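Local coordinates for glucuronoarabinoxylan endo-1,4-beta-xylanase (Clostridium papyrosolvens, PDB 4FMV), which cleaves internal beta-1,4 linkages of xylan as a family 30 glycoside hydrolase, represented here by its catalytic (beta/alpha)8 barrel and attached beta domain, at residues N160-K163 against N164-S168; Y216-Y219 against Q220-S223. All coordinates share one frame; numbering follows the deposited sequence.

Interaction 1. Residues N160-K163 against N164-S168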
loop_
_atom_site.group_PDB
_atom_site.type_symbol
_atom_site.label_atom_id
_atom_site.label_comp_id
_atom_site.label_asym_id
_atom_site.label_seq_id
_atom_site.Cartn_x
_atom_site.Cartn_y
_atom_site.Cartn_z
ATOM N N ASN A 160 -4.799 19.337 14.798
ATOM C CA ASN A 160 -6.038 19.835 15.400
ATOM C C ASN A 160 -7.230 18.907 15.088
ATOM O O ASN A 160 -8.031 18.577 15.966
ATOM C CB ASN A 160 -6.344 21.248 14.913
ATOM C CG ASN A 160 -5.370 22.273 15.441
ATOM O OD1 ASN A 160 -4.688 22.039 16.441
ATOM N ND2 ASN A 160 -5.310 23.430 14.780
ATOM N N PHE A 161 -7.327 18.482 13.831
ATOM C CA PHE A 161 -8.407 17.598 13.412
ATOM C C PHE A 161 -8.282 16.229 14.087
ATOM O O PHE A 161 -9.272 15.652 14.594
ATOM C CB PHE A 161 -8.399 17.431 11.889
ATOM C CG PHE A 161 -9.581 16.667 11.373
ATOM C CD1 PHE A 161 -10.752 17.320 11.055
ATOM C CD2 PHE A 161 -9.529 15.295 11.250
ATOM C CE1 PHE A 161 -11.851 16.610 10.603
ATOM C CE2 PHE A 161 -10.608 14.594 10.800
ATOM C CZ PHE A 161 -11.774 15.258 10.483
ATOM N N MET A 162 -7.070 15.695 14.067
ATOM C CA MET A 162 -6.780 14.430 14.743
ATOM C C MET A 162 -7.109 14.442 16.243
ATOM O O MET A 162 -7.610 13.442 16.760
ATOM C CB MET A 162 -5.333 13.990 14.508
ATOM C CG MET A 162 -5.023 13.529 13.065
ATOM S SD MET A 162 -6.036 12.153 12.436
ATOM C CE MET A 162 -5.441 10.782 13.448
ATOM N N LYS A 163 -6.833 15.539 16.959
ATOM C CA LYS A 163 -7.253 15.599 18.375
ATOM C C LYS A 163 -8.757 15.803 18.567
ATOM O O LYS A 163 -9.402 15.066 19.308
ATOM C CB LYS A 163 -6.504 16.690 19.175
ATOM C CG LYS A 163 -5.025 16.431 19.368
ATOM C CD LYS A 163 -4.365 17.537 20.203
ATOM C CE LYS A 163 -4.698 17.394 21.691
ATOM N NZ LYS A 163 -3.599 17.960 22.579
ATOM N N ASN A 164 -9.298 16.834 17.925
ATOM C CA ASN A 164 -10.661 17.283 18.214
ATOM C C ASN A 164 -11.802 16.706 17.413
ATOM O O ASN A 164 -12.945 16.783 17.828
ATOM C CB ASN A 164 -10.692 18.801 18.148
ATOM C CG ASN A 164 -9.682 19.401 19.082
ATOM O OD1 ASN A 164 -9.473 18.870 20.172
ATOM N ND2 ASN A 164 -9.019 20.470 18.660
ATOM N N ASN A 165 -11.475 16.083 16.295
ATOM C CA ASN A 165 -12.461 15.652 15.302
ATOM C C ASN A 165 -12.440 14.150 15.026
ATOM O O ASN A 165 -13.490 13.505 14.946
ATOM C CB ASN A 165 -12.466 16.528 14.035
ATOM C CG ASN A 165 -12.706 17.989 14.355
ATOM O OD1 ASN A 165 -11.775 18.787 14.318
ATOM N ND2 ASN A 165 -13.961 18.348 14.707
ATOM N N ALA A 166 -11.263 13.657 14.680
ATOM C CA ALA A 166 -11.089 12.284 14.201
ATOM C C ALA A 166 -11.619 11.183 15.132
ATOM O O ALA A 166 -11.943 10.090 14.679
ATOM C CB ALA A 166 -9.632 12.043 13.857
ATOM N N GLY A 167 -11.708 11.454 16.424
ATOM C CA GLY A 167 -12.272 10.482 17.350
ATOM C C GLY A 167 -13.739 10.170 17.095
ATOM O O GLY A 167 -14.248 9.146 17.543
ATOM N N SER A 168 -14.431 11.047 16.373
ATOM C CA SER A 168 -15.865 10.869 16.151
ATOM C C SER A 168 -16.111 10.056 14.873
ATOM O O SER A 168 -17.260 9.802 14.486
ATOM C CB SER A 168 -16.556 12.228 16.060
ATOM O OG SER A 168 -16.199 12.886 14.859
HETATM O O HOH W 1 -11.730 13.581 18.520
#

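Interaction 2. Residues Y216-Y219 against Q220-S223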
loop_
_atom_site.group_PDB
_atom_site.type_symbol
_atom_site.label_atom_id
_atom_site.label_comp_id
_atom_site.label_asym_id
_atom_site.label_seq_id
_atom_site.Cartn_x
_atom_site.Cartn_y
_atom_site.Cartn_z
ATOM N N TYR A 216 11.204 4.746 10.337
ATOM C CA TYR A 216 10.562 5.809 11.112
ATOM C C TYR A 216 10.660 5.458 12.588
ATOM O O TYR A 216 9.727 4.914 13.132
ATOM C CB TYR A 216 9.082 5.947 10.702
ATOM C CG TYR A 216 8.395 7.231 11.119
ATOM C CD1 TYR A 216 9.050 8.198 11.897
ATOM C CD2 TYR A 216 7.085 7.471 10.751
ATOM C CE1 TYR A 216 8.399 9.378 12.274
ATOM C CE2 TYR A 216 6.427 8.643 11.127
ATOM C CZ TYR A 216 7.083 9.585 11.882
ATOM O OH TYR A 216 6.404 10.741 12.225
ATOM N N PRO A 217 11.806 5.738 13.228
ATOM C CA PRO A 217 11.964 5.362 14.641
ATOM C C PRO A 217 10.833 5.836 15.560
ATOM O O PRO A 217 10.387 5.075 16.428
ATOM C CB PRO A 217 13.270 6.050 15.034
ATOM C CG PRO A 217 14.057 6.052 13.757
ATOM C CD PRO A 217 13.050 6.291 12.663
ATOM N N LEU A 218 10.379 7.073 15.413
ATOM C CA LEU A 218 9.342 7.555 16.330
ATOM C C LEU A 218 8.052 6.729 16.195
ATOM O O LEU A 218 7.423 6.356 17.190
ATOM C CB LEU A 218 9.036 9.032 16.093
ATOM C CG LEU A 218 7.999 9.603 17.052
ATOM C CD1 LEU A 218 8.442 9.400 18.502
ATOM C CD2 LEU A 218 7.756 11.082 16.772
ATOM N N TYR A 219 7.666 6.419 14.967
ATOM C CA TYR A 219 6.498 5.562 14.782
ATOM C C TYR A 219 6.711 4.213 15.450
ATOM O O TYR A 219 5.826 3.723 16.151
ATOM C CB TYR A 219 6.157 5.339 13.304
ATOM C CG TYR A 219 5.173 4.193 13.149
ATOM C CD1 TYR A 219 3.808 4.396 13.355
ATOM C CD2 TYR A 219 5.609 2.910 12.834
ATOM C CE1 TYR A 219 2.905 3.353 13.236
ATOM C CE2 TYR A 219 4.710 1.849 12.707
ATOM C CZ TYR A 219 3.368 2.085 12.919
ATOM O OH TYR A 219 2.474 1.058 12.818
ATOM N N GLN A 220 7.873 3.595 15.227
ATOM C CA GLN A 220 8.143 2.293 15.846
ATOM C C GLN A 220 7.981 2.347 17.356
ATOM O O GLN A 220 7.413 1.444 17.960
ATOM C CB GLN A 220 9.543 1.762 15.483
ATOM C CG GLN A 220 9.674 1.399 14.006
ATOM C CD GLN A 220 8.634 0.370 13.558
ATOM O OE1 GLN A 220 8.228 -0.514 14.332
ATOM N NE2 GLN A 220 8.214 0.472 12.308
ATOM N N GLN A 221 8.470 3.405 17.981
ATOM C CA GLN A 221 8.361 3.472 19.429
ATOM C C GLN A 221 6.902 3.711 19.855
ATOM O O GLN A 221 6.497 3.328 20.945
ATOM C CB GLN A 221 9.335 4.505 19.997
ATOM C CG GLN A 221 8.760 5.873 20.257
ATOM C CD GLN A 221 9.669 6.706 21.163
ATOM O OE1 GLN A 221 10.765 6.265 21.528
ATOM N NE2 GLN A 221 9.219 7.908 21.529
ATOM N N LYS A 222 6.131 4.341 18.970
ATOM C CA LYS A 222 4.705 4.649 19.157
ATOM C C LYS A 222 3.731 3.649 18.503
ATOM O O LYS A 222 2.545 3.942 18.376
ATOM C CB LYS A 222 4.358 6.092 18.717
ATOM C CG LYS A 222 5.218 7.221 19.325
ATOM C CD LYS A 222 4.972 7.458 20.801
ATOM C CE LYS A 222 5.590 8.791 21.236
ATOM N NZ LYS A 222 5.446 9.094 22.709
ATOM N N SER A 223 4.243 2.540 17.982
ATOM C CA SER A 223 3.475 1.690 17.070
ATOM C C SER A 223 2.497 0.682 17.687
ATOM O O SER A 223 1.863 -0.075 16.952
ATOM C CB SER A 223 4.429 0.911 16.167
ATOM O OG SER A 223 5.230 0.023 16.941
HETATM O O HOH W 2 9.776 2.051 10.414
#

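Interaction 1. Residues N160-K163 against N164-S168
Helix 155-164 ends around the carbonyl of Phe161, which Asn165 and Ala166 both reach with their backbone N-H groups. Asn165 N lies 2.8 Å from Phe161 O, in a rather bent bond (N-H...O 140°). Ala166 N is also 2.8 Å from Phe161 O, and its bond is straighter at 164°. The two donors come from opposite faces of the carbonyl plane. One residue back, Asn164 N bonds to Asn160 O at 2.9 Å. The bond from Ala166 back to Phe161, five positions earlier, closes a pi-turn, and there the barrel helix gives way to the 3-10 segment 166-168 leading to strand 172-178. Phe161 CG is anti to the backbone N (chi1 -173°), which brings the ring alongside Asn165; Asn165 CB sits over one face in a CH-pi contact, 3.6 Å from the centroid. Ala166 CB touches both Phe161 CE2 and, at 3.9 Å, Met162 SD. Helix 114-130 packs against Phe161 through Ala118. A water takes the N-H of Gly167 and donates to Lys163 O, at 2.9 Å from that oxygen. Lys163 NZ forms a salt bridge with Asp192.

Interaction 2. Residues Y216-Y219 against Q220-S223
One water is gripped by Tyr216 and Gln220, at either end of the first turn of helix 217-221. It accepts from Gln220 NE2 at 2.9 Å and from Tyr216 N at 3.1 Å. Tyr216 and Gln220 are also joined directly: Gln220 N bonds to Tyr216 O at 3.1 Å in a nearly straight bond (N-H...O 169°). Tyr216 is the N-cap residue, and Pro217, which has no N-H to satisfy, takes the first helical position. Gln221 N then bonds to Pro217 O, and Lys222 N to Leu218 O through a more bent N-H.

The side chain at the centre is Tyr219. Tyr219 CG is anti to the backbone N (chi1 166°), which carries the ring along the helix to where Ser223 CB lies over one face. This is a CH-pi contact, 3.8 Å from Ser223 CB to the ring centroid and offset toward the rim. The Gln220 amide comes to the ring's edge instead, with NE2 in the ring plane 3.6 Å from Tyr219 CD2. The amide and ring planes are nearly perpendicular (85°). Ser223 turns its hydroxyl back to the preceding turn, where OG donates to Gln220 O at 2.8 Å. A weak bond from Ser223 N goes to the same oxygen. On another side of the helix, Leu218 CD1 meets Gln221 NE2 at 3.5 Å, and Lys222 passes the same methyl with CG and CE.

The inner side faces the barrel. The Tyr216 hydroxyl bonds to Asp187 and Ser186, and the side chains of Tyr216 and Tyr219 both touch Leu202 of strand 201-205. This is a short outer helix, 217-221, in the beta-alpha-beta crossover from strand 201-205 to strand 227-232 of the (beta/alpha)8 barrel.

Overall arrangement
Both interactions lie in the outer layer of the (beta/alpha)8 barrel. Their centres are 21 Å apart, and their nearest atoms are about 11 Å apart, without touching. The chain reaches interaction 1 first, then strand 172-178, helices 183-190 and 193-198 and strand 201-205, and only then interaction 2. These two helices lie beside the contacts: interaction 1 meets helix 193-198, and interaction 2 meets helix 183-190. Each contact runs into the link to the next barrel strand, 172-178 or 227-232. In such barrels the active site lies at the carboxyl ends of the strands, so the C-terminal ends of both helices, which lead into the next strands, probably lie toward the other end of the barrel.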